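Local coordinates for protein epsin-1 (Saccharomyces cerevisiae, PDB 5LOZ) that binds membranes enriched in PtdIns(3,5)P2 and PtdIns(4,5)P2 and is required for endocytosis and actin localization, represented here by its ENTH domain, at residues K48-K53 with Y87-L92; Y56-A61 with I103-I108; E28-S33 with D68-F73. All coordinates share one frame; numbering follows the deposited sequence.

Overall arrangement
The three contacts sample an all-helical ENTH domain at different depths. Contacts 1 and 3 are buried and mostly aliphatic, lying on opposite sides of the chain's centre, whereas contact 2 is only partly buried and combines an aromatic ring with polar side chains. Helix 57-73 serves both contact 2, near its start, and contact 3, at its end, with their centres about 22 Å apart. Contacts 1 and 2 adjoin: the probable hydrogen bond between Asp-52 and His-59 joins the residues after helix 36-50 to helix 57-73. In contact 3 methyl groups, a tyrosine ring edge and backbone atoms meet; in contact 2 a glutamine CB lies over an indole face.

Contact 1 (K48-K53 with Y87-L92); sequences KRLNDK and YIIKTL
Leu-50 and Ile-88 form a buried apolar contact where the last turn of helix 36-50 meets the short helix 86-91; their CA atoms, 7.2 Å apart, mark the nearest backbone approach. The evidence is atom by atom. Ile-88 sends CG1 anti to its backbone N (chi1 -178°), and this methylene lies 4.0 Å from Leu-50 CB. Beyond CG1, Ile-88 CD1 rests 3.9 Å from the carbonyl O of Leu-50, and at a similar separation from Asn-51 OD1. The methyls of Leu-50 are less certain, because its chi2 of 16° is nearly eclipsed and leaves their exact placing somewhat doubtful. As modelled, Leu-50 CD2 is 4.1 Å from Ile-88 CG2, and Leu-50 CD1 is 3.8 Å from CD1 of Leu-92, one turn on. The side chains of Leu-50 and Ile-88 pass at a slant.

Two polar groups at the border have partners within their own part of the chain. Asn-51, the first residue to leave helical geometry, gives its ND2 to the carbonyl of Asp-47. In segment 87-92, Ile-88 O takes the Thr-91 hydroxyl at 3.1 Å from OG1, 30° out of the carbonyl plane, together with a weak bond from Leu-92 N. An alanine at Ile-88 would probably open a gap beside Leu-50 CB and O and leave the Asn-51 amide without its aliphatic neighbour.

The contact joins two helices far apart in the chain, and both pack on helix 57-73: Leu-50 on Leu-64 and Ile-67, Leu-92 on Ile-60. Leu-92 also reaches Val-109 and Ala-113 of helix 106-121. Such packing is that of the layered helices in the alpha-alpha superhelix of the ENTH domain.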
loop_
_atom_site.group_PDB
_atom_site.type_symbol
_atom_site.label_atom_id
_atom_site.label_comp_id
_atom_site.label_asym_id
_atom_site.label_seq_id
_atom_site.Cartn_x
_atom_site.Cartn_y
_atom_site.Cartn_z
ATOM N N LYS A 48 -2.373 9.113 -3.759
ATOM C CA LYS A 48 -3.406 9.979 -3.192
ATOM C C LYS A 48 -3.832 9.567 -1.786
ATOM O O LYS A 48 -3.979 10.402 -0.928
ATOM C CB LYS A 48 -4.635 10.056 -4.108
ATOM C CG LYS A 48 -4.386 10.883 -5.372
ATOM C CD LYS A 48 -5.379 10.566 -6.457
ATOM C CE LYS A 48 -5.175 11.477 -7.668
ATOM N NZ LYS A 48 -5.843 10.874 -8.855
ATOM N N ARG A 49 -4.047 8.287 -1.568
ATOM C CA ARG A 49 -4.536 7.802 -0.278
ATOM C C ARG A 49 -3.488 8.065 0.825
ATOM O O ARG A 49 -3.814 8.510 1.914
ATOM C CB ARG A 49 -4.877 6.305 -0.339
ATOM C CG ARG A 49 -6.066 5.915 -1.164
ATOM C CD ARG A 49 -7.343 6.478 -0.628
ATOM N NE ARG A 49 -8.507 5.706 -0.990
ATOM C CZ ARG A 49 -9.744 6.161 -1.100
ATOM N NH1 ARG A 49 -10.022 7.445 -0.944
ATOM N NH2 ARG A 49 -10.714 5.313 -1.400
ATOM N N LEU A 50 -2.221 7.796 0.496
ATOM C CA LEU A 50 -1.079 8.004 1.397
ATOM C C LEU A 50 -0.944 9.439 1.856
ATOM O O LEU A 50 -0.444 9.714 2.937
ATOM C CB LEU A 50 0.226 7.624 0.664
ATOM C CG LEU A 50 1.082 6.449 1.083
ATOM C CD1 LEU A 50 0.359 5.535 1.973
ATOM C CD2 LEU A 50 1.790 5.747 -0.187
ATOM N N ASN A 51 -1.370 10.349 0.999
ATOM C CA ASN A 51 -1.263 11.766 1.230
ATOM C C ASN A 51 -2.479 12.371 1.900
ATOM O O ASN A 51 -2.527 13.569 2.132
ATOM C CB ASN A 51 -0.959 12.506 -0.090
ATOM C CG ASN A 51 0.523 12.452 -0.467
ATOM O OD1 ASN A 51 1.327 13.217 0.052
ATOM N ND2 ASN A 51 0.882 11.528 -1.360
ATOM N N ASP A 52 -3.430 11.535 2.302
ATOM C CA ASP A 52 -4.638 12.023 2.971
ATOM C C ASP A 52 -4.402 12.551 4.385
ATOM O O ASP A 52 -3.400 12.251 5.033
ATOM C CB ASP A 52 -5.695 10.942 3.025
ATOM C CG ASP A 52 -7.004 11.384 2.424
ATOM O OD1 ASP A 52 -7.444 12.530 2.755
ATOM O OD2 ASP A 52 -7.577 10.578 1.627
ATOM N N LYS A 53 -5.372 13.322 4.867
ATOM C CA LYS A 53 -5.272 13.957 6.178
ATOM C C LYS A 53 -5.505 12.960 7.320
ATOM O O LYS A 53 -6.084 11.900 7.121
ATOM C CB LYS A 53 -6.207 15.177 6.281
ATOM C CG LYS A 53 -7.699 14.880 6.273
ATOM C CD LYS A 53 -8.560 16.129 5.975
ATOM C CE LYS A 53 -8.192 17.346 6.831
ATOM N NZ LYS A 53 -7.452 18.402 6.047
ATOM N N TYR A 87 9.748 8.868 0.012
ATOM C CA TYR A 87 9.652 9.959 0.989
ATOM C C TYR A 87 8.346 9.925 1.740
ATOM O O TYR A 87 8.356 10.031 2.921
ATOM C CB TYR A 87 9.828 11.334 0.358
ATOM C CG TYR A 87 9.830 12.468 1.375
ATOM C CD1 TYR A 87 8.696 13.225 1.597
ATOM C CD2 TYR A 87 10.949 12.731 2.156
ATOM C CE1 TYR A 87 8.671 14.252 2.551
ATOM C CE2 TYR A 87 10.942 13.770 3.122
ATOM C CZ TYR A 87 9.791 14.512 3.306
ATOM O OH TYR A 87 9.798 15.534 4.211
ATOM N N ILE A 88 7.227 9.796 1.032
ATOM C CA ILE A 88 5.922 9.800 1.708
ATOM C C ILE A 88 5.815 8.604 2.658
ATOM O O ILE A 88 5.349 8.715 3.805
ATOM C CB ILE A 88 4.726 9.785 0.728
ATOM C CG1 ILE A 88 3.390 9.852 1.519
ATOM C CG2 ILE A 88 4.731 8.540 -0.194
ATOM C CD1 ILE A 88 3.266 10.937 2.587
ATOM N N ILE A 89 6.361 7.480 2.225
ATOM C CA ILE A 89 6.335 6.306 3.085
ATOM C C ILE A 89 7.161 6.529 4.353
ATOM O O ILE A 89 6.720 6.235 5.493
ATOM C CB ILE A 89 6.767 5.040 2.314
ATOM C CG1 ILE A 89 5.771 4.767 1.154
ATOM C CG2 ILE A 89 6.836 3.839 3.279
ATOM C CD1 ILE A 89 6.207 3.637 0.166
ATOM N N LYS A 90 8.377 7.023 4.157
ATOM C CA LYS A 90 9.295 7.216 5.265
ATOM C C LYS A 90 8.708 8.223 6.261
ATOM O O LYS A 90 8.718 7.943 7.426
ATOM C CB LYS A 90 10.697 7.627 4.790
ATOM C CG LYS A 90 10.930 9.123 4.707
ATOM C CD LYS A 90 11.547 9.657 5.969
ATOM C CE LYS A 90 12.572 10.738 5.657
ATOM N NZ LYS A 90 13.811 10.521 6.449
ATOM N N THR A 91 8.063 9.302 5.800
ATOM C CA THR A 91 7.535 10.295 6.748
ATOM C C THR A 91 6.424 9.698 7.614
ATOM O O THR A 91 6.212 10.138 8.762
ATOM C CB THR A 91 7.074 11.608 6.109
ATOM O OG1 THR A 91 5.900 11.405 5.315
ATOM C CG2 THR A 91 8.168 12.193 5.267
ATOM N N LEU A 92 5.792 8.637 7.119
ATOM C CA LEU A 92 4.628 8.046 7.786
ATOM C C LEU A 92 5.063 7.143 8.937
ATOM O O LEU A 92 4.256 6.715 9.732
ATOM C CB LEU A 92 3.721 7.349 6.768
ATOM C CG LEU A 92 2.860 8.260 5.862
ATOM C CD1 LEU A 92 2.205 7.433 4.761
ATOM C CD2 LEU A 92 1.768 8.984 6.663
#

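Contact 2 (Y56-A61 with I103-I108); sequences YWRHIA and IDQGQI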
loop_
_atom_site.group_PDB
_atom_site.type_symbol
_atom_site.label_atom_id
_atom_site.label_comp_id
_atom_site.label_asym_id
_atom_site.label_seq_id
_atom_site.Cartn_x
_atom_site.Cartn_y
_atom_site.Cartn_z
ATOM N N TYR A 56 -8.552 10.792 7.964
ATOM C CA TYR A 56 -8.662 9.641 7.063
ATOM C C TYR A 56 -7.461 8.744 7.154
ATOM O O TYR A 56 -6.986 8.255 6.136
ATOM C CB TYR A 56 -8.843 10.136 5.638
ATOM C CG TYR A 56 -10.055 11.007 5.508
ATOM C CD1 TYR A 56 -11.324 10.457 5.555
ATOM C CD2 TYR A 56 -9.938 12.375 5.379
ATOM C CE1 TYR A 56 -12.445 11.243 5.458
ATOM C CE2 TYR A 56 -11.065 13.174 5.270
ATOM C CZ TYR A 56 -12.323 12.595 5.312
ATOM O OH TYR A 56 -13.463 13.368 5.214
ATOM N N TRP A 57 -6.981 8.495 8.380
ATOM C CA TRP A 57 -5.850 7.630 8.575
ATOM C C TRP A 57 -6.079 6.208 8.037
ATOM O O TRP A 57 -5.094 5.500 7.738
ATOM C CB TRP A 57 -5.455 7.569 10.053
ATOM C CG TRP A 57 -6.469 6.936 10.982
ATOM C CD1 TRP A 57 -7.446 7.586 11.676
ATOM C CD2 TRP A 57 -6.603 5.555 11.303
ATOM N NE1 TRP A 57 -8.177 6.688 12.405
ATOM C CE2 TRP A 57 -7.691 5.434 12.190
ATOM C CE3 TRP A 57 -5.917 4.393 10.932
ATOM C CZ2 TRP A 57 -8.103 4.203 12.703
ATOM C CZ3 TRP A 57 -6.318 3.195 11.450
ATOM C CH2 TRP A 57 -7.396 3.102 12.322
ATOM N N ARG A 58 -7.341 5.759 7.947
ATOM C CA ARG A 58 -7.632 4.421 7.385
ATOM C C ARG A 58 -7.274 4.342 5.906
ATOM O O ARG A 58 -6.816 3.298 5.443
ATOM C CB ARG A 58 -9.063 3.954 7.648
ATOM C CG ARG A 58 -9.387 3.710 9.105
ATOM C CD ARG A 58 -10.878 3.549 9.325
ATOM N NE ARG A 58 -11.132 3.254 10.751
ATOM C CZ ARG A 58 -11.269 4.188 11.702
ATOM N NH1 ARG A 58 -11.165 5.460 11.384
ATOM N NH2 ARG A 58 -11.450 3.845 12.967
ATOM N N HIS A 59 -7.393 5.454 5.183
ATOM C CA HIS A 59 -6.970 5.507 3.823
ATOM C C HIS A 59 -5.486 5.201 3.732
ATOM O O HIS A 59 -5.052 4.424 2.885
ATOM C CB HIS A 59 -7.217 6.888 3.201
ATOM C CG HIS A 59 -8.638 7.183 2.867
ATOM N ND1 HIS A 59 -9.077 8.463 2.586
ATOM C CD2 HIS A 59 -9.736 6.394 2.837
ATOM C CE1 HIS A 59 -10.376 8.432 2.354
ATOM N NE2 HIS A 59 -10.801 7.193 2.495
ATOM N N ILE A 60 -4.733 5.822 4.624
ATOM C CA ILE A 60 -3.269 5.699 4.693
ATOM C C ILE A 60 -2.846 4.297 5.101
ATOM O O ILE A 60 -2.067 3.668 4.392
ATOM C CB ILE A 60 -2.660 6.727 5.711
ATOM C CG1 ILE A 60 -3.175 8.153 5.394
ATOM C CG2 ILE A 60 -1.175 6.650 5.702
ATOM C CD1 ILE A 60 -2.538 9.271 6.249
ATOM N N ALA A 61 -3.381 3.798 6.218
ATOM C CA ALA A 61 -3.096 2.451 6.668
ATOM C C ALA A 61 -3.336 1.421 5.569
ATOM O O ALA A 61 -2.482 0.567 5.333
ATOM C CB ALA A 61 -3.926 2.117 7.902
ATOM N N ILE A 103 -7.864 6.830 21.515
ATOM C CA ILE A 103 -7.076 5.697 21.033
ATOM C C ILE A 103 -5.952 6.160 20.081
ATOM O O ILE A 103 -6.179 6.930 19.156
ATOM C CB ILE A 103 -7.976 4.674 20.311
ATOM C CG1 ILE A 103 -9.088 4.130 21.257
ATOM C CG2 ILE A 103 -7.146 3.488 19.768
ATOM C CD1 ILE A 103 -8.616 3.349 22.328
ATOM N N ASP A 104 -4.753 5.658 20.280
ATOM C CA ASP A 104 -3.652 5.875 19.352
ATOM C C ASP A 104 -3.855 4.970 18.126
ATOM O O ASP A 104 -3.480 3.802 18.120
ATOM C CB ASP A 104 -2.319 5.577 20.001
ATOM C CG ASP A 104 -1.124 5.811 19.058
ATOM O OD1 ASP A 104 -1.321 6.126 17.881
ATOM O OD2 ASP A 104 0.021 5.683 19.499
ATOM N N GLN A 105 -4.501 5.527 17.114
ATOM C CA GLN A 105 -4.691 4.857 15.849
ATOM C C GLN A 105 -3.480 5.030 14.967
ATOM O O GLN A 105 -3.189 4.187 14.118
ATOM C CB GLN A 105 -5.938 5.382 15.141
ATOM C CG GLN A 105 -7.233 5.272 15.945
ATOM C CD GLN A 105 -7.766 3.872 16.078
ATOM O OE1 GLN A 105 -7.116 2.890 15.695
ATOM N NE2 GLN A 105 -8.971 3.755 16.641
ATOM N N GLY A 106 -2.769 6.148 15.138
ATOM C CA GLY A 106 -1.562 6.424 14.356
ATOM C C GLY A 106 -0.471 5.367 14.415
ATOM O O GLY A 106 0.323 5.219 13.485
ATOM N N GLN A 107 -0.427 4.614 15.499
ATOM C CA GLN A 107 0.537 3.513 15.625
ATOM C C GLN A 107 0.361 2.430 14.544
ATOM O O GLN A 107 1.330 1.769 14.168
ATOM C CB GLN A 107 0.471 2.880 16.994
ATOM C CG GLN A 107 -0.773 2.085 17.249
ATOM C CD GLN A 107 -0.835 1.553 18.653
ATOM O OE1 GLN A 107 -0.050 0.655 19.007
ATOM N NE2 GLN A 107 -1.779 2.079 19.470
ATOM N N ILE A 108 -0.882 2.278 14.041
ATOM C CA ILE A 108 -1.197 1.352 12.979
ATOM C C ILE A 108 -0.473 1.811 11.713
ATOM O O ILE A 108 0.180 1.010 11.059
ATOM C CB ILE A 108 -2.737 1.228 12.773
ATOM C CG1 ILE A 108 -3.398 0.607 14.021
ATOM C CG2 ILE A 108 -3.043 0.405 11.536
ATOM C CD1 ILE A 108 -4.959 0.682 14.096
#
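Gln-105 CB lies over one face of the Trp-57 indole, making a CH-pi contact 3.6 Å from the centroid of the six-membered ring, 23° off the normal. The chain then bends at chi2 (-73°), carrying CD to 3.4 Å from Trp-57 CZ2. The amide lies beyond the CZ2-CH2 rim, its plane only 17° from that of the ring, with OE1 3.4 Å from Trp-57 CH2. The opposite face of the indole carries Arg-58 CG, toward the rim, and Trp-57 CZ2 in turn sits over the centre of the Arg-58 guanidinium, 3.3 Å above its plane. Apolar contacts extend the joint further along both helices: Ile-108 CD1 approaches Trp-57 CH2 at 3.9 Å, and its CG2 comes within 4.1 Å of Ala-61 CB.

Second-shell contacts probably position these groups. Gln-105 NE2 is held by Asp-99 OD2, which should restrain rotation of the amide beside the rim of the ring. The His-97 ring meets that of Trp-57, and backbone hydrogen bonding of Gly-106 with His-97 ties the turn to this residue. Asp-104 OD1 caps the start of helix 106-121 by accepting from Gln-107 N at 3.0 Å, and Gln-107 NE2 returns a bond to Asp-104 O at 2.8 Å. Asp-104 OD2 has a further partner in Arg-110, a salt bridge.

Helices 57-73 and 106-121 are therefore joined near their N-terminal ends by an indole with the aliphatic parts of Gln-105 and its own neighbour Arg-58 on opposite faces. The joint is probably held by dispersion and CH-pi contact, while the hydrogen bonds order the 103-108 turn.

Contact 3 (E28-S33 with D68-F73); sequences ELAEKS and DYLIRF
Ser-33 OG, on a residue whose CB touches Leu-70 CD2, is gripped by two groups: it donates to Ala-30 O at 2.6 Å, tilted 24° from the carbonyl plane, and accepts from Ser-75 N. OG stands between the backbone N and the carbonyl carbon (chi1 70°), turned back toward the preceding helical turn. This buried hydroxyl therefore has both a donor and an acceptor role filled, and ties the end of helix 23-32 to the residues just after helix 57-73.

The helices themselves meet at Ala-30 and Leu-70, whose CA atoms are only 5.4 Å apart. Axis segments 28-32 and 68-73 cross at -52° with a closest approach of 9.3 Å. One methyl carries much of the packing: Leu-70 CD2 lies 3.7 Å from Ala-30 CA and just as near the carbonyl O of Leu-29. The Ala-30 methyl points into the partner helix, between Leu-70, Tyr-69 and Phe-73, its CB 3.9 Å from CE2 at the edge of the Tyr-69 ring and 4.1 Å from Phe-73 CB. Within helix 57-73 the two aromatic rings lie face against face, Phe-73 CD1 over the centre of the tyrosine ring.

Further out, Arg-72 NH1 bridges to Asp-68 OD2 at 2.9 Å, and Arg-72 NE forms a salt bridge with Glu-129. Leu-70 also packs on Leu-46 and Cys-78, placing the crossing among helices 36-50 and 76-84.

Chemically, the short side chain of Ala-30 is consistent with the close approach of the CA atoms; methyl groups, a tyrosine ring edge and backbone atoms meet in the interface, and the polar serine is satisfied at its margin.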
loop_
_atom_site.group_PDB
_atom_site.type_symbol
_atom_site.label_atom_id
_atom_site.label_comp_id
_atom_site.label_asym_id
_atom_site.label_seq_id
_atom_site.Cartn_x
_atom_site.Cartn_y
_atom_site.Cartn_z
ATOM N N GLU A 28 -6.317 -9.515 -6.358
ATOM C CA GLU A 28 -6.665 -8.885 -7.614
ATOM C C GLU A 28 -5.759 -7.685 -7.929
ATOM O O GLU A 28 -5.405 -7.481 -9.064
ATOM C CB GLU A 28 -8.150 -8.482 -7.608
ATOM C CG GLU A 28 -8.701 -8.297 -9.000
ATOM C CD GLU A 28 -10.222 -8.136 -9.058
ATOM O OE1 GLU A 28 -10.710 -7.697 -10.138
ATOM O OE2 GLU A 28 -10.908 -8.438 -8.044
ATOM N N LEU A 29 -5.391 -6.877 -6.923
ATOM C CA LEU A 29 -4.501 -5.720 -7.150
ATOM C C LEU A 29 -3.088 -6.168 -7.564
ATOM O O LEU A 29 -2.467 -5.570 -8.443
ATOM C CB LEU A 29 -4.451 -4.824 -5.895
ATOM C CG LEU A 29 -5.711 -3.987 -5.635
ATOM C CD1 LEU A 29 -5.683 -3.345 -4.267
ATOM C CD2 LEU A 29 -5.899 -2.886 -6.724
ATOM N N ALA A 30 -2.611 -7.274 -6.985
ATOM C CA ALA A 30 -1.310 -7.803 -7.346
ATOM C C ALA A 30 -1.309 -8.353 -8.764
ATOM O O ALA A 30 -0.362 -8.107 -9.523
ATOM C CB ALA A 30 -0.807 -8.814 -6.320
ATOM N N GLU A 31 -2.398 -9.004 -9.172
ATOM C CA GLU A 31 -2.523 -9.519 -10.538
ATOM C C GLU A 31 -2.593 -8.372 -11.525
ATOM O O GLU A 31 -1.889 -8.343 -12.542
ATOM C CB GLU A 31 -3.754 -10.436 -10.666
ATOM C CG GLU A 31 -3.574 -11.813 -10.030
ATOM C CD GLU A 31 -2.442 -12.651 -10.698
ATOM O OE1 GLU A 31 -2.122 -12.403 -11.881
ATOM O OE2 GLU A 31 -1.906 -13.574 -10.037
ATOM N N LYS A 32 -3.376 -7.372 -11.182
ATOM C CA LYS A 32 -3.522 -6.199 -12.049
ATOM C C LYS A 32 -2.270 -5.358 -12.204
ATOM O O LYS A 32 -2.082 -4.721 -13.250
ATOM C CB LYS A 32 -4.730 -5.379 -11.631
ATOM C CG LYS A 32 -6.051 -6.048 -11.996
ATOM C CD LYS A 32 -7.280 -5.165 -11.737
ATOM C CE LYS A 32 -8.557 -5.894 -12.207
ATOM N NZ LYS A 32 -9.690 -4.944 -12.492
ATOM N N SER A 33 -1.380 -5.379 -11.198
ATOM C CA SER A 33 -0.127 -4.620 -11.258
ATOM C C SER A 33 0.773 -4.973 -12.427
ATOM O O SER A 33 1.656 -4.203 -12.779
ATOM C CB SER A 33 0.668 -4.781 -9.971
ATOM O OG SER A 33 1.197 -6.083 -9.848
ATOM N N ASP A 68 2.484 -3.058 0.639
ATOM C CA ASP A 68 3.243 -4.174 1.190
ATOM C C ASP A 68 2.982 -5.443 0.376
ATOM O O ASP A 68 3.951 -6.155 0.019
ATOM C CB ASP A 68 2.926 -4.355 2.667
ATOM C CG ASP A 68 3.412 -5.677 3.208
ATOM O OD1 ASP A 68 4.617 -5.742 3.466
ATOM O OD2 ASP A 68 2.607 -6.657 3.282
ATOM N N TYR A 69 1.711 -5.741 0.092
ATOM C CA TYR A 69 1.344 -6.925 -0.659
ATOM C C TYR A 69 1.909 -6.855 -2.094
ATOM O O TYR A 69 2.374 -7.851 -2.650
ATOM C CB TYR A 69 -0.151 -7.098 -0.721
ATOM C CG TYR A 69 -0.593 -8.495 -1.083
ATOM C CD1 TYR A 69 -0.701 -9.477 -0.116
ATOM C CD2 TYR A 69 -0.907 -8.836 -2.386
ATOM C CE1 TYR A 69 -1.117 -10.756 -0.417
ATOM C CE2 TYR A 69 -1.330 -10.132 -2.710
ATOM C CZ TYR A 69 -1.426 -11.092 -1.710
ATOM O OH TYR A 69 -1.833 -12.391 -1.933
ATOM N N LEU A 70 1.866 -5.660 -2.674
ATOM C CA LEU A 70 2.279 -5.450 -4.030
ATOM C C LEU A 70 3.777 -5.703 -4.225
ATOM O O LEU A 70 4.179 -6.246 -5.249
ATOM C CB LEU A 70 1.947 -4.026 -4.481
ATOM C CG LEU A 70 0.506 -3.689 -4.841
ATOM C CD1 LEU A 70 0.360 -2.268 -5.388
ATOM C CD2 LEU A 70 -0.026 -4.718 -5.853
ATOM N N ILE A 71 4.598 -5.263 -3.284
ATOM C CA ILE A 71 6.045 -5.458 -3.413
ATOM C C ILE A 71 6.423 -6.910 -3.122
ATOM O O ILE A 71 7.461 -7.376 -3.556
ATOM C CB ILE A 71 6.903 -4.445 -2.587
ATOM C CG1 ILE A 71 6.813 -4.701 -1.084
ATOM C CG2 ILE A 71 6.543 -2.968 -2.955
ATOM C CD1 ILE A 71 7.861 -3.978 -0.264
ATOM N N ARG A 72 5.564 -7.609 -2.364
ATOM C CA ARG A 72 5.766 -8.995 -2.063
ATOM C C ARG A 72 5.191 -9.948 -3.135
ATOM O O ARG A 72 5.702 -11.054 -3.308
ATOM C CB ARG A 72 5.217 -9.350 -0.693
ATOM C CG ARG A 72 5.971 -8.791 0.490
ATOM C CD ARG A 72 5.070 -8.744 1.731
ATOM N NE ARG A 72 4.682 -10.062 2.139
ATOM C CZ ARG A 72 3.509 -10.407 2.656
ATOM N NH1 ARG A 72 2.556 -9.508 2.876
ATOM N NH2 ARG A 72 3.294 -11.687 2.980
ATOM N N PHE A 73 4.145 -9.520 -3.845
ATOM C CA PHE A 73 3.434 -10.415 -4.791
ATOM C C PHE A 73 3.220 -9.823 -6.176
ATOM O O PHE A 73 2.818 -10.530 -7.091
ATOM C CB PHE A 73 2.049 -10.783 -4.228
ATOM C CG PHE A 73 2.089 -11.711 -3.045
ATOM C CD1 PHE A 73 2.153 -11.204 -1.732
ATOM C CD2 PHE A 73 2.064 -13.091 -3.236
ATOM C CE1 PHE A 73 2.174 -12.094 -0.607
ATOM C CE2 PHE A 73 2.093 -13.985 -2.122
ATOM C CZ PHE A 73 2.153 -13.471 -0.818
#